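Local atomic coordinates of pseudouridylate synthase RPUSD4, mitochondrial (Homo sapiens, PDB entry 5UBA), a protein that isomerises uridine to pseudouridine in mitochondrial RNAs, including 16S ribosomal RNA, a modification needed for assembly of a functional mitochondrial ribosome. Residues L36-K41 with L269-K274; L76-R81 with G88-A93; I197-R202 with D216-D221; D210-G215 with A226-S231. All blocks are in the same frame, centred on the assembly; numbering follows the deposited sequence.

Interaction 1 of 4, residues L36-K41 with L269-K274; sequences LVVINK and LNLVCK
Asn40 and Cys273 meet where strand 36-41 passes close to the end of strand 269-272, strands of different sheets; the touching stretches 36-40 and 269-274 run 17° apart. Asn40, Val38 and Leu271 have the most surface buried here. The Asn40 side chain has CG anti to the backbone N (chi1 175°), which carries its amide to the sulfur: Cys273 SG lies 3.2 Å from Asn40 CG and 3.3 Å from Asn40 ND2. The small, polarisable thiol suits this narrow end. Asn40 ND2 donates to a water at 3.0 Å, which also accepts from Lys274 NZ and donates to Lys274 O, so the amide reaches the other segment through one solvent molecule. Farther back the backbones diverge, and branched aliphatic side chains fill the wider gap tip to tip. Val38 CG2 touches Leu271 CD1 at 3.9 Å, with Leu271 CD2 close by, and Leu36 CD1 meets Leu269 CD2 at 3.7 Å. His31 of strand 31-32 flanks Val38, Leu269 and Leu271. The two strands are thus joined by side chains and a water: apolar contact between branched side chains holds the wider part, while water links the polar end beside the exposed Lys274.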
loop_
_atom_site.group_PDB
_atom_site.type_symbol
_atom_site.label_atom_id
_atom_site.label_comp_id
_atom_site.label_asym_id
_atom_site.label_seq_id
_atom_site.Cartn_x
_atom_site.Cartn_y
_atom_site.Cartn_z
ATOM N N LEU A 36 -13.625 -7.059 15.926
ATOM C CA LEU A 36 -13.144 -6.453 14.671
ATOM C C LEU A 36 -14.067 -6.701 13.494
ATOM O O LEU A 36 -14.739 -7.732 13.407
ATOM C CB LEU A 36 -11.770 -7.016 14.296
ATOM C CG LEU A 36 -10.673 -7.032 15.351
ATOM C CD1 LEU A 36 -9.430 -7.675 14.738
ATOM C CD2 LEU A 36 -10.356 -5.625 15.797
ATOM N N VAL A 37 -14.055 -5.741 12.576
ATOM C CA VAL A 37 -14.584 -5.916 11.221
ATOM C C VAL A 37 -13.425 -5.613 10.277
ATOM O O VAL A 37 -12.904 -4.503 10.281
ATOM C CB VAL A 37 -15.747 -4.959 10.921
ATOM C CG1 VAL A 37 -16.238 -5.159 9.488
ATOM C CG2 VAL A 37 -16.898 -5.203 11.899
ATOM N N VAL A 38 -13.051 -6.594 9.460
ATOM C CA VAL A 38 -11.914 -6.416 8.548
ATOM C C VAL A 38 -12.468 -6.300 7.138
ATOM O O VAL A 38 -13.112 -7.239 6.664
ATOM C CB VAL A 38 -10.895 -7.560 8.650
ATOM C CG1 VAL A 38 -9.681 -7.239 7.780
ATOM C CG2 VAL A 38 -10.512 -7.781 10.105
ATOM N N ILE A 39 -12.196 -5.172 6.498
ATOM C CA ILE A 39 -12.678 -4.888 5.146
ATOM C C ILE A 39 -11.548 -4.982 4.119
ATOM O O ILE A 39 -10.363 -5.031 4.455
ATOM C CB ILE A 39 -13.376 -3.520 5.045
ATOM C CG1 ILE A 39 -12.422 -2.380 5.332
ATOM C CG2 ILE A 39 -14.582 -3.468 5.972
ATOM C CD1 ILE A 39 -12.999 -1.020 5.051
ATOM N N ASN A 40 -11.965 -4.996 2.860
ATOM C CA ASN A 40 -11.102 -4.919 1.710
ATOM C C ASN A 40 -11.276 -3.528 1.117
ATOM O O ASN A 40 -12.304 -3.221 0.456
ATOM C CB ASN A 40 -11.482 -6.028 0.737
ATOM C CG ASN A 40 -10.715 -5.961 -0.560
ATOM O OD1 ASN A 40 -9.887 -5.087 -0.753
ATOM N ND2 ASN A 40 -10.999 -6.903 -1.458
ATOM N N LYS A 41 -10.326 -2.639 1.393
ATOM C CA LYS A 41 -10.476 -1.255 0.980
ATOM C C LYS A 41 -10.346 -1.156 -0.540
ATOM O O LYS A 41 -9.374 -1.642 -1.097
ATOM C CB LYS A 41 -9.456 -0.311 1.638
ATOM C CG LYS A 41 -9.799 1.165 1.445
ATOM C CD LYS A 41 -8.728 2.139 1.891
ATOM C CE LYS A 41 -7.594 2.291 0.930
ATOM N NZ LYS A 41 -7.933 2.743 -0.470
ATOM N N LEU A 269 -4.126 -13.497 14.693
ATOM C CA LEU A 269 -5.102 -13.349 13.641
ATOM C C LEU A 269 -4.326 -13.068 12.347
ATOM O O LEU A 269 -3.602 -12.091 12.284
ATOM C CB LEU A 269 -6.046 -12.201 13.970
ATOM C CG LEU A 269 -7.248 -12.013 13.052
ATOM C CD1 LEU A 269 -8.023 -13.297 12.803
ATOM C CD2 LEU A 269 -8.153 -10.946 13.644
ATOM N N ASN A 270 -4.477 -13.936 11.355
ATOM C CA ASN A 270 -3.701 -13.911 10.123
ATOM C C ASN A 270 -4.666 -13.619 8.988
ATOM O O ASN A 270 -5.390 -14.498 8.527
ATOM C CB ASN A 270 -3.001 -15.262 9.956
ATOM C CG ASN A 270 -2.063 -15.301 8.765
ATOM O OD1 ASN A 270 -2.333 -14.713 7.714
ATOM N ND2 ASN A 270 -0.949 -16.035 8.919
ATOM N N LEU A 271 -4.683 -12.359 8.554
ATOM C CA LEU A 271 -5.693 -11.835 7.628
ATOM C C LEU A 271 -5.078 -11.702 6.259
ATOM O O LEU A 271 -4.002 -11.094 6.121
ATOM C CB LEU A 271 -6.155 -10.454 8.107
ATOM C CG LEU A 271 -6.785 -10.434 9.509
ATOM C CD1 LEU A 271 -6.795 -9.051 10.106
ATOM C CD2 LEU A 271 -8.211 -10.963 9.532
ATOM N N VAL A 272 -5.709 -12.273 5.235
ATOM C CA VAL A 272 -5.192 -12.183 3.868
ATOM C C VAL A 272 -6.319 -11.790 2.928
ATOM O O VAL A 272 -7.433 -12.309 3.071
ATOM C CB VAL A 272 -4.541 -13.505 3.420
ATOM C CG1 VAL A 272 -4.129 -13.458 1.942
ATOM C CG2 VAL A 272 -3.344 -13.826 4.307
ATOM N N CYS A 273 -6.016 -10.903 1.967
ATOM C CA CYS A 273 -6.979 -10.349 1.009
ATOM C C CYS A 273 -6.585 -10.700 -0.419
ATOM O O CYS A 273 -5.441 -10.468 -0.836
ATOM C CB CYS A 273 -7.061 -8.812 1.144
ATOM S SG CYS A 273 -8.408 -8.082 0.221
ATOM N N LYS A 274 -7.558 -11.204 -1.186
ATOM C CA LYS A 274 -7.376 -11.404 -2.620
ATOM C C LYS A 274 -6.901 -10.142 -3.314
ATOM O O LYS A 274 -7.252 -9.015 -2.940
ATOM C CB LYS A 274 -8.704 -11.833 -3.292
ATOM C CG LYS A 274 -9.777 -10.765 -3.325
ATOM C CD LYS A 274 -11.094 -11.235 -3.939
ATOM C CE LYS A 274 -12.159 -10.150 -3.861
ATOM N NZ LYS A 274 -11.770 -8.888 -4.553
HETATM O O HOH W 1 -9.299 -7.295 -3.851
#

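Interaction 2 of 4, residues L76-R81 with G88-A93; sequences LHLCHR and GVMVLA
The edge of the antiparallel four-stranded sheet is formed here, where the short strand 77-78 pairs with strand 89-93 in the pseudouridine synthase domain. His77 and Ala93 are a hydrogen-bonded pair: His77 N donates to Ala93 O at 2.8 Å, and Ala93 N returns the bond to His77 O at 2.9 Å. Leu78 and Leu92 form the adjoining non-hydrogen-bonded pair, their side chains lying side by side on one face. Leu78 CD2 also reaches Met90 CE at 3.6 Å, at the tip of an extended, flexible methionine chain that suits an irregular apolar surface. On the face shared by His77 and Ala93, Cys79 SG packs 3.7 Å from Ala93 CB.

Beyond Leu78 the strands part, and the pairing is taken over by a water and a side chain. The water accepts from Cys79 N and donates to His80 O and Val91 O. His80 has CG between its own backbone N and carbonyl carbon (chi1 65°), turning the imidazole toward strand 89-93, where its NE2 accepts from Val91 N at 2.9 Å. The bond is almost straight (179°) and lies near the ring plane; Phe106 stacks on the ring. A leucine at His80 would probably leave Val91 N without its acceptor and let the departing chain drift from the strand. The ring nitrogen thus takes the place of a backbone carbonyl as acceptor for Val91 N, and together with the water it continues the pairing after the strand has ended.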
loop_
_atom_site.group_PDB
_atom_site.type_symbol
_atom_site.label_atom_id
_atom_site.label_comp_id
_atom_site.label_asym_id
_atom_site.label_seq_id
_atom_site.Cartn_x
_atom_site.Cartn_y
_atom_site.Cartn_z
ATOM N N LEU A 76 -18.206 2.339 13.836
ATOM C CA LEU A 76 -16.938 1.608 13.873
ATOM C C LEU A 76 -15.800 2.618 13.997
ATOM O O LEU A 76 -15.951 3.801 13.705
ATOM C CB LEU A 76 -16.812 0.750 12.597
ATOM C CG LEU A 76 -17.640 -0.529 12.620
ATOM C CD1 LEU A 76 -18.000 -1.024 11.219
ATOM C CD2 LEU A 76 -16.899 -1.645 13.347
ATOM N N HIS A 77 -14.651 2.130 14.489
ATOM C CA HIS A 77 -13.451 2.909 14.699
ATOM C C HIS A 77 -12.299 2.438 13.828
ATOM O O HIS A 77 -12.052 1.239 13.692
ATOM C CB HIS A 77 -13.018 2.761 16.156
ATOM C CG HIS A 77 -14.048 3.251 17.112
ATOM N ND1 HIS A 77 -14.072 4.547 17.569
ATOM C CD2 HIS A 77 -15.107 2.628 17.670
ATOM C CE1 HIS A 77 -15.114 4.706 18.367
ATOM N NE2 HIS A 77 -15.760 3.560 18.443
ATOM N N LEU A 78 -11.581 3.417 13.304
ATOM C CA LEU A 78 -10.318 3.191 12.586
ATOM C C LEU A 78 -9.259 2.656 13.549
ATOM O O LEU A 78 -9.171 3.095 14.714
ATOM C CB LEU A 78 -9.784 4.497 12.001
ATOM C CG LEU A 78 -10.622 5.202 10.932
ATOM C CD1 LEU A 78 -10.041 6.565 10.596
ATOM C CD2 LEU A 78 -10.763 4.324 9.693
ATOM N N CYS A 79 -8.482 1.692 13.054
ATOM C CA CYS A 79 -7.303 1.160 13.777
ATOM C C CYS A 79 -5.952 1.460 13.145
ATOM O O CYS A 79 -4.931 1.297 13.801
ATOM C CB CYS A 79 -7.446 -0.342 13.888
ATOM S SG CYS A 79 -8.885 -0.882 14.848
ATOM N N HIS A 80 -5.936 1.780 11.862
ATOM C CA HIS A 80 -4.734 2.072 11.093
ATOM C C HIS A 80 -5.175 2.645 9.760
ATOM O O HIS A 80 -6.361 2.610 9.418
ATOM C CB HIS A 80 -3.878 0.818 10.889
ATOM C CG HIS A 80 -4.525 -0.231 10.050
ATOM N ND1 HIS A 80 -3.977 -0.647 8.851
ATOM C CD2 HIS A 80 -5.641 -0.976 10.245
ATOM C CE1 HIS A 80 -4.727 -1.617 8.355
ATOM N NE2 HIS A 80 -5.765 -1.802 9.153
ATOM N N ARG A 81 -4.230 3.167 9.007
ATOM C CA ARG A 81 -4.578 3.846 7.759
ATOM C C ARG A 81 -3.921 3.150 6.577
ATOM O O ARG A 81 -2.884 2.500 6.718
ATOM C CB ARG A 81 -4.198 5.340 7.842
ATOM C CG ARG A 81 -2.747 5.707 7.545
ATOM C CD ARG A 81 -1.743 5.036 8.456
ATOM N N GLY A 88 -6.937 -3.311 -0.142
ATOM C CA GLY A 88 -6.802 -4.511 0.636
ATOM C C GLY A 88 -7.069 -4.378 2.119
ATOM O O GLY A 88 -7.935 -3.625 2.536
ATOM N N VAL A 89 -6.313 -5.143 2.916
ATOM C CA VAL A 89 -6.725 -5.436 4.298
ATOM C C VAL A 89 -6.761 -4.191 5.172
ATOM O O VAL A 89 -5.776 -3.468 5.316
ATOM C CB VAL A 89 -5.776 -6.463 4.979
ATOM C CG1 VAL A 89 -6.264 -6.743 6.406
ATOM C CG2 VAL A 89 -5.718 -7.774 4.229
ATOM N N MET A 90 -7.921 -3.948 5.773
ATOM C CA MET A 90 -8.095 -2.804 6.669
ATOM C C MET A 90 -8.978 -3.215 7.853
ATOM O O MET A 90 -10.125 -3.639 7.675
ATOM C CB MET A 90 -8.665 -1.594 5.925
ATOM C CG MET A 90 -8.773 -0.354 6.788
ATOM S SD MET A 90 -9.377 1.017 5.800
ATOM C CE MET A 90 -9.520 2.255 7.082
ATOM N N VAL A 91 -8.423 -3.062 9.057
ATOM C CA VAL A 91 -9.048 -3.480 10.302
ATOM C C VAL A 91 -9.796 -2.302 10.953
ATOM O O VAL A 91 -9.253 -1.218 11.125
ATOM C CB VAL A 91 -7.982 -3.991 11.305
ATOM C CG1 VAL A 91 -8.622 -4.389 12.618
ATOM C CG2 VAL A 91 -7.196 -5.151 10.724
ATOM N N LEU A 92 -11.056 -2.563 11.273
ATOM C CA LEU A 92 -11.908 -1.647 12.020
ATOM C C LEU A 92 -12.305 -2.335 13.318
ATOM O O LEU A 92 -12.341 -3.550 13.395
ATOM C CB LEU A 92 -13.185 -1.354 11.220
ATOM C CG LEU A 92 -12.999 -0.854 9.796
ATOM C CD1 LEU A 92 -14.342 -0.709 9.070
ATOM C CD2 LEU A 92 -12.269 0.458 9.791
ATOM N N ALA A 93 -12.603 -1.537 14.353
ATOM C CA ALA A 93 -13.030 -2.070 15.643
ATOM C C ALA A 93 -14.351 -1.479 16.112
ATOM O O ALA A 93 -14.581 -0.285 15.949
ATOM C CB ALA A 93 -11.990 -1.790 16.699
HETATM O O HOH W 2 -8.576 1.212 10.213
#

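Interaction 3 of 4, residues I197-R202 with D216-D221; sequences IKHQLR and DHKYSD. With CA (calcium ion), chain E.
Arg202 and Asp216 form the tight core of this contact, a salt bridge between the first turn of helix 200-209 and the calcium-binding loop. Arg202 grips side-on: NE donates to Asp216 OD2 and NH2 to Asp216 OD1, each at 2.9 Å and nearly straight (173°). The bonds lie in the guanidinium plane but come from above the carboxylate plane, the two planes being 51° apart. Tyr219 N reaches Asp216 OD1 from the opposite face of the carboxylate at 3.1 Å, making an Asx motif, and a water joins OD2 to Arg202 O. An asparagine in place of Asp216 would probably leave the buried arginine charge without its counter-ion and one of its two nitrogens without an acceptor.

Tyr219 CE2 lies over one guanidinium face, while the phenol OH and His199 ND1 share a hydrogen bond of 2.6 Å in the imidazole plane. The His199 ring, its CG anti to the carbonyl carbon (chi1 -68°), which brings ND1 to the phenol, has Arg202 NH1 over one face. Toward solvent the contact is looser: exposed Lys218 lays its CG over the centre of the Tyr219 ring, and its NZ comes only to 4.0 Å from His199 CE1.

His199 also touches Asp83, the active-site aspartate by similarity, and Lys198 forms a salt bridge with it. In the same loop as Asp216, His217 O and Ser220 O bind the calcium ion. Tyr219 packs on Val203 and Phe207 of helix 200-209, whose N-cap position is His199, while Leu201 faces strand 186-193.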
loop_
_atom_site.group_PDB
_atom_site.type_symbol
_atom_site.label_atom_id
_atom_site.label_comp_id
_atom_site.label_asym_id
_atom_site.label_seq_id
_atom_site.Cartn_x
_atom_site.Cartn_y
_atom_site.Cartn_z
ATOM N N ILE A 197 6.332 4.916 7.642
ATOM C CA ILE A 197 6.543 6.288 7.160
ATOM C C ILE A 197 5.729 6.477 5.885
ATOM O O ILE A 197 5.622 5.563 5.065
ATOM C CB ILE A 197 8.042 6.556 6.899
ATOM C CG1 ILE A 197 8.851 6.439 8.216
ATOM C CG2 ILE A 197 8.282 7.902 6.237
ATOM C CD1 ILE A 197 8.334 7.288 9.353
ATOM N N LYS A 198 5.167 7.675 5.726
ATOM C CA LYS A 198 4.353 8.023 4.562
ATOM C C LYS A 198 5.067 7.724 3.241
ATOM O O LYS A 198 6.216 8.153 3.019
ATOM C CB LYS A 198 4.018 9.517 4.647
ATOM C CG LYS A 198 3.239 10.092 3.469
ATOM C CD LYS A 198 1.867 9.477 3.348
ATOM C CE LYS A 198 0.955 10.365 2.517
ATOM N NZ LYS A 198 -0.420 9.819 2.586
ATOM N N HIS A 199 4.399 6.949 2.387
ATOM C CA HIS A 199 4.903 6.571 1.065
ATOM C C HIS A 199 6.212 5.786 1.074
ATOM O O HIS A 199 6.877 5.688 0.056
ATOM C CB HIS A 199 5.012 7.777 0.131
ATOM C CG HIS A 199 3.694 8.346 -0.256
ATOM N ND1 HIS A 199 3.582 9.510 -0.980
ATOM C CD2 HIS A 199 2.434 7.922 -0.015
ATOM C CE1 HIS A 199 2.302 9.765 -1.185
ATOM N NE2 HIS A 199 1.584 8.820 -0.608
ATOM N N GLN A 200 6.557 5.159 2.200
ATOM C CA GLN A 200 7.871 4.537 2.272
ATOM C C GLN A 200 8.065 3.431 1.252
ATOM O O GLN A 200 9.132 3.319 0.706
ATOM C CB GLN A 200 8.240 4.075 3.684
ATOM C CG GLN A 200 7.660 2.795 4.208
ATOM C CD GLN A 200 8.395 2.371 5.473
ATOM O OE1 GLN A 200 8.233 3.024 6.497
ATOM N NE2 GLN A 200 9.204 1.305 5.411
ATOM N N LEU A 201 7.058 2.608 0.995
ATOM C CA LEU A 201 7.221 1.522 0.005
ATOM C C LEU A 201 7.492 2.060 -1.389
ATOM O O LEU A 201 8.367 1.545 -2.117
ATOM C CB LEU A 201 6.011 0.575 -0.033
ATOM C CG LEU A 201 5.676 -0.117 1.290
ATOM C CD1 LEU A 201 4.480 -1.025 1.114
ATOM C CD2 LEU A 201 6.869 -0.868 1.844
ATOM N N ARG A 202 6.725 3.072 -1.766
ATOM C CA ARG A 202 6.881 3.690 -3.074
ATOM C C ARG A 202 8.219 4.366 -3.240
ATOM O O ARG A 202 8.857 4.229 -4.285
ATOM C CB ARG A 202 5.728 4.660 -3.332
ATOM C CG ARG A 202 4.394 3.959 -3.446
ATOM C CD ARG A 202 3.252 4.933 -3.302
ATOM N NE ARG A 202 3.150 5.803 -4.455
ATOM C CZ ARG A 202 2.245 6.767 -4.586
ATOM N NH1 ARG A 202 1.354 6.974 -3.622
ATOM N NH2 ARG A 202 2.225 7.522 -5.681
ATOM N N ASP A 216 2.946 4.209 -10.714
ATOM C CA ASP A 216 3.396 5.255 -9.814
ATOM C C ASP A 216 3.932 6.456 -10.597
ATOM O O ASP A 216 5.131 6.657 -10.700
ATOM C CB ASP A 216 4.439 4.748 -8.812
ATOM C CG ASP A 216 4.564 5.663 -7.626
ATOM O OD1 ASP A 216 4.135 6.843 -7.711
ATOM O OD2 ASP A 216 5.021 5.190 -6.561
ATOM N N HIS A 217 3.007 7.243 -11.103
ATOM C CA HIS A 217 3.397 8.408 -11.897
ATOM C C HIS A 217 4.190 9.393 -11.062
ATOM O O HIS A 217 5.245 9.923 -11.530
ATOM C CB HIS A 217 2.157 9.010 -12.538
ATOM C CG HIS A 217 1.357 7.979 -13.245
ATOM N ND1 HIS A 217 1.871 7.257 -14.293
ATOM C CD2 HIS A 217 0.155 7.430 -12.960
ATOM C CE1 HIS A 217 0.982 6.362 -14.683
ATOM N NE2 HIS A 217 -0.061 6.427 -13.869
ATOM N N LYS A 218 3.775 9.601 -9.811
ATOM C CA LYS A 218 4.409 10.568 -8.918
ATOM C C LYS A 218 5.881 10.273 -8.686
ATOM O O LYS A 218 6.728 11.174 -8.747
ATOM C CB LYS A 218 3.658 10.613 -7.585
ATOM C CG LYS A 218 4.274 11.540 -6.538
ATOM C CD LYS A 218 3.478 11.589 -5.256
ATOM C CE LYS A 218 2.184 12.373 -5.396
ATOM N NZ LYS A 218 1.404 12.248 -4.132
ATOM N N TYR A 219 6.204 9.018 -8.423
ATOM C CA TYR A 219 7.566 8.670 -8.054
ATOM C C TYR A 219 8.436 8.092 -9.168
ATOM O O TYR A 219 9.546 7.626 -8.879
ATOM C CB TYR A 219 7.517 7.780 -6.807
ATOM C CG TYR A 219 7.028 8.523 -5.573
ATOM C CD1 TYR A 219 7.740 9.610 -5.054
ATOM C CD2 TYR A 219 5.856 8.165 -4.919
ATOM C CE1 TYR A 219 7.304 10.284 -3.921
ATOM C CE2 TYR A 219 5.414 8.829 -3.795
ATOM C CZ TYR A 219 6.137 9.881 -3.280
ATOM O OH TYR A 219 5.684 10.552 -2.164
ATOM N N SER A 220 7.989 8.179 -10.425
ATOM C CA SER A 220 8.738 7.664 -11.575
ATOM C C SER A 220 9.428 8.757 -12.412
ATOM O O SER A 220 8.882 9.867 -12.619
ATOM C CB SER A 220 7.825 6.837 -12.474
ATOM O OG SER A 220 7.350 5.665 -11.829
ATOM N N ASP A 221 10.627 8.412 -12.890
ATOM C CA ASP A 221 11.373 9.207 -13.871
ATOM C C ASP A 221 11.766 10.597 -13.393
ATOM O O ASP A 221 12.001 11.492 -14.219
ATOM C CB ASP A 221 10.593 9.249 -15.202
ATOM C CG ASP A 221 10.048 7.891 -15.593
ATOM O OD1 ASP A 221 10.857 6.951 -15.747
ATOM O OD2 ASP A 221 8.808 7.735 -15.707
HETATM CA CA CA E . 6.575 10.689 -13.231
HETATM O O HOH W 3 7.087 3.359 -6.614
HETATM O O HOH W 4 7.371 10.128 -15.344
#

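Interaction 4 of 4, residues D210-G215 with A226-S231; sequences DCPILG and APQKLS. With CA (calcium ion), chain E.
A glutamine side chain does the work of a strand partner here: the amide of Gln228 bonds to the backbone of 213-215 through both its oxygen and its nitrogen, although neither segment is a regular strand. Gly215 N donates to Gln228 OE1 at 2.8 Å, and Gln228 NE2 donates to Ile213 O at 2.9 Å. Neither bond is ideally placed. NE2 stands 44° above the carbonyl plane of Ile213, and Gly215 N is tilted from the plane of the glutamine carbonyl. The glutamine chain has CG anti to the backbone N (chi1 178°) and stays extended beyond it, so its amide reaches the backbone of 213-215.

Gly215 suits its place because its backbone angles, with positive phi, would press a beta carbon against the carbonyl oxygen of Leu214. Apolar groups also line the amide: Pro212 CB lies 3.9 Å from Gln228 NE2; beyond it Leu214 CD1 meets Leu230 CD1 at 4.2 Å. Val120 of strand 112-120 touches both Gln228 and Leu230. Nearby, Ala226 O binds the calcium ion at 2.4 Å, and a calcium-bound water donates to Pro227 O at 2.7 Å.

The second NE2 partner is Ser220 OG, while His217 ND1 bonds to Gln228 N, so side chain and backbone of Gln228 are both tied to the calcium loop. The buried amide has its oxygen and nitrogen satisfied by a backbone donor, a backbone acceptor and Ser220 OG, and this limits its rotation and settles which end is oxygen.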
loop_
_atom_site.group_PDB
_atom_site.type_symbol
_atom_site.label_atom_id
_atom_site.label_comp_id
_atom_site.label_asym_id
_atom_site.label_seq_id
_atom_site.Cartn_x
_atom_site.Cartn_y
_atom_site.Cartn_z
ATOM N N ASP A 210 15.423 1.702 -7.909
ATOM C CA ASP A 210 15.097 2.015 -9.310
ATOM C C ASP A 210 14.075 1.044 -9.905
ATOM O O ASP A 210 14.152 0.661 -11.068
ATOM C CB ASP A 210 16.379 2.052 -10.167
ATOM C CG ASP A 210 16.149 2.651 -11.538
ATOM O OD1 ASP A 210 15.273 3.536 -11.684
ATOM O OD2 ASP A 210 16.832 2.207 -12.493
ATOM N N CYS A 211 13.100 0.644 -9.076
ATOM C CA CYS A 211 12.045 -0.259 -9.489
ATOM C C CYS A 211 10.708 0.323 -9.057
ATOM O O CYS A 211 10.064 -0.214 -8.157
ATOM C CB CYS A 211 12.227 -1.656 -8.906
ATOM S SG CYS A 211 13.714 -2.532 -9.482
ATOM N N PRO A 212 10.278 1.413 -9.710
ATOM C CA PRO A 212 9.016 2.009 -9.257
ATOM C C PRO A 212 7.837 1.078 -9.458
ATOM O O PRO A 212 7.803 0.243 -10.363
ATOM C CB PRO A 212 8.862 3.260 -10.113
ATOM C CG PRO A 212 9.685 2.985 -11.322
ATOM C CD PRO A 212 10.811 2.080 -10.907
ATOM N N ILE A 213 6.845 1.232 -8.598
ATOM C CA ILE A 213 5.626 0.455 -8.756
ATOM C C ILE A 213 4.921 0.844 -10.053
ATOM O O ILE A 213 4.904 2.030 -10.422
ATOM C CB ILE A 213 4.717 0.684 -7.530
ATOM C CG1 ILE A 213 5.424 0.194 -6.254
ATOM C CG2 ILE A 213 3.371 0.005 -7.693
ATOM C CD1 ILE A 213 4.626 0.409 -5.005
ATOM N N LEU A 214 4.329 -0.149 -10.718
ATOM C CA LEU A 214 3.541 0.063 -11.919
ATOM C C LEU A 214 2.403 1.038 -11.598
ATOM O O LEU A 214 1.663 0.821 -10.630
ATOM C CB LEU A 214 2.955 -1.244 -12.432
ATOM C CG LEU A 214 2.088 -1.170 -13.692
ATOM C CD1 LEU A 214 2.866 -0.675 -14.902
ATOM C CD2 LEU A 214 1.505 -2.540 -13.975
ATOM N N GLY A 215 2.300 2.111 -12.372
ATOM C CA GLY A 215 1.289 3.119 -12.127
ATOM C C GLY A 215 1.705 4.232 -11.216
ATOM O O GLY A 215 0.916 5.106 -10.962
ATOM N N ALA A 226 4.783 14.052 -14.561
ATOM C CA ALA A 226 4.773 13.282 -15.788
ATOM C C ALA A 226 4.306 11.845 -15.572
ATOM O O ALA A 226 4.625 11.224 -14.533
ATOM C CB ALA A 226 6.148 13.311 -16.410
ATOM N N PRO A 227 3.583 11.282 -16.547
ATOM C CA PRO A 227 3.213 9.871 -16.465
ATOM C C PRO A 227 4.418 8.950 -16.477
ATOM O O PRO A 227 5.471 9.276 -17.071
ATOM C CB PRO A 227 2.357 9.643 -17.720
ATOM C CG PRO A 227 1.984 10.984 -18.200
ATOM C CD PRO A 227 3.086 11.911 -17.786
ATOM N N GLN A 228 4.316 7.828 -15.782
ATOM C CA GLN A 228 5.381 6.838 -15.770
ATOM C C GLN A 228 5.751 6.393 -17.187
ATOM O O GLN A 228 4.878 6.061 -17.981
ATOM C CB GLN A 228 4.924 5.645 -14.936
ATOM C CG GLN A 228 5.889 4.512 -14.849
ATOM C CD GLN A 228 5.390 3.446 -13.905
ATOM O OE1 GLN A 228 4.364 2.801 -14.164
ATOM N NE2 GLN A 228 6.096 3.268 -12.814
ATOM N N LYS A 229 7.044 6.387 -17.486
ATOM C CA LYS A 229 7.557 5.926 -18.784
ATOM C C LYS A 229 7.692 4.413 -18.781
ATOM O O LYS A 229 8.344 3.846 -17.895
ATOM C CB LYS A 229 8.905 6.599 -19.088
ATOM C CG LYS A 229 8.853 8.119 -19.093
ATOM N N LEU A 230 7.027 3.762 -19.731
ATOM C CA LEU A 230 7.045 2.317 -19.884
ATOM C C LEU A 230 7.636 1.974 -21.246
ATOM O O LEU A 230 7.503 2.749 -22.210
ATOM C CB LEU A 230 5.628 1.767 -19.773
ATOM C CG LEU A 230 4.991 1.957 -18.387
ATOM C CD1 LEU A 230 3.556 1.444 -18.451
ATOM C CD2 LEU A 230 5.765 1.241 -17.289
ATOM N N SER A 231 8.294 0.823 -21.308
ATOM C CA SER A 231 8.949 0.365 -22.523
ATOM C C SER A 231 7.921 -0.034 -23.559
ATOM O O SER A 231 6.760 -0.302 -23.236
ATOM C CB SER A 231 9.881 -0.816 -22.226
ATOM O OG SER A 231 9.176 -2.039 -22.067
HETATM CA CA CA E . 6.575 10.689 -13.231
HETATM O O HOH W 4 7.371 10.128 -15.344
#

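In the fold
From the N terminus, strand 36-41 opens interaction 1, whose loop closes only at 269-274 and contains the other three contacts. Interaction 2 closes a short loop first, between 76-81 and 88-93, with strand 86-87 of the other sheet inside it; its strand 89-93 neighbours strand 36-41 in one sheet, so interactions 1 and 2 touch through backbone bonds such as Ile39 N to Met90 O. Interactions 3 and 4 follow on the opposite side of the chain's centre, with interactions 2 and 3 about 23 Å apart between centres. They cross: 197-202, 210-215, 216-221 and 226-231 alternate, joining helix 200-209 to the loop ahead of helix 232-238 around one shared calcium ion.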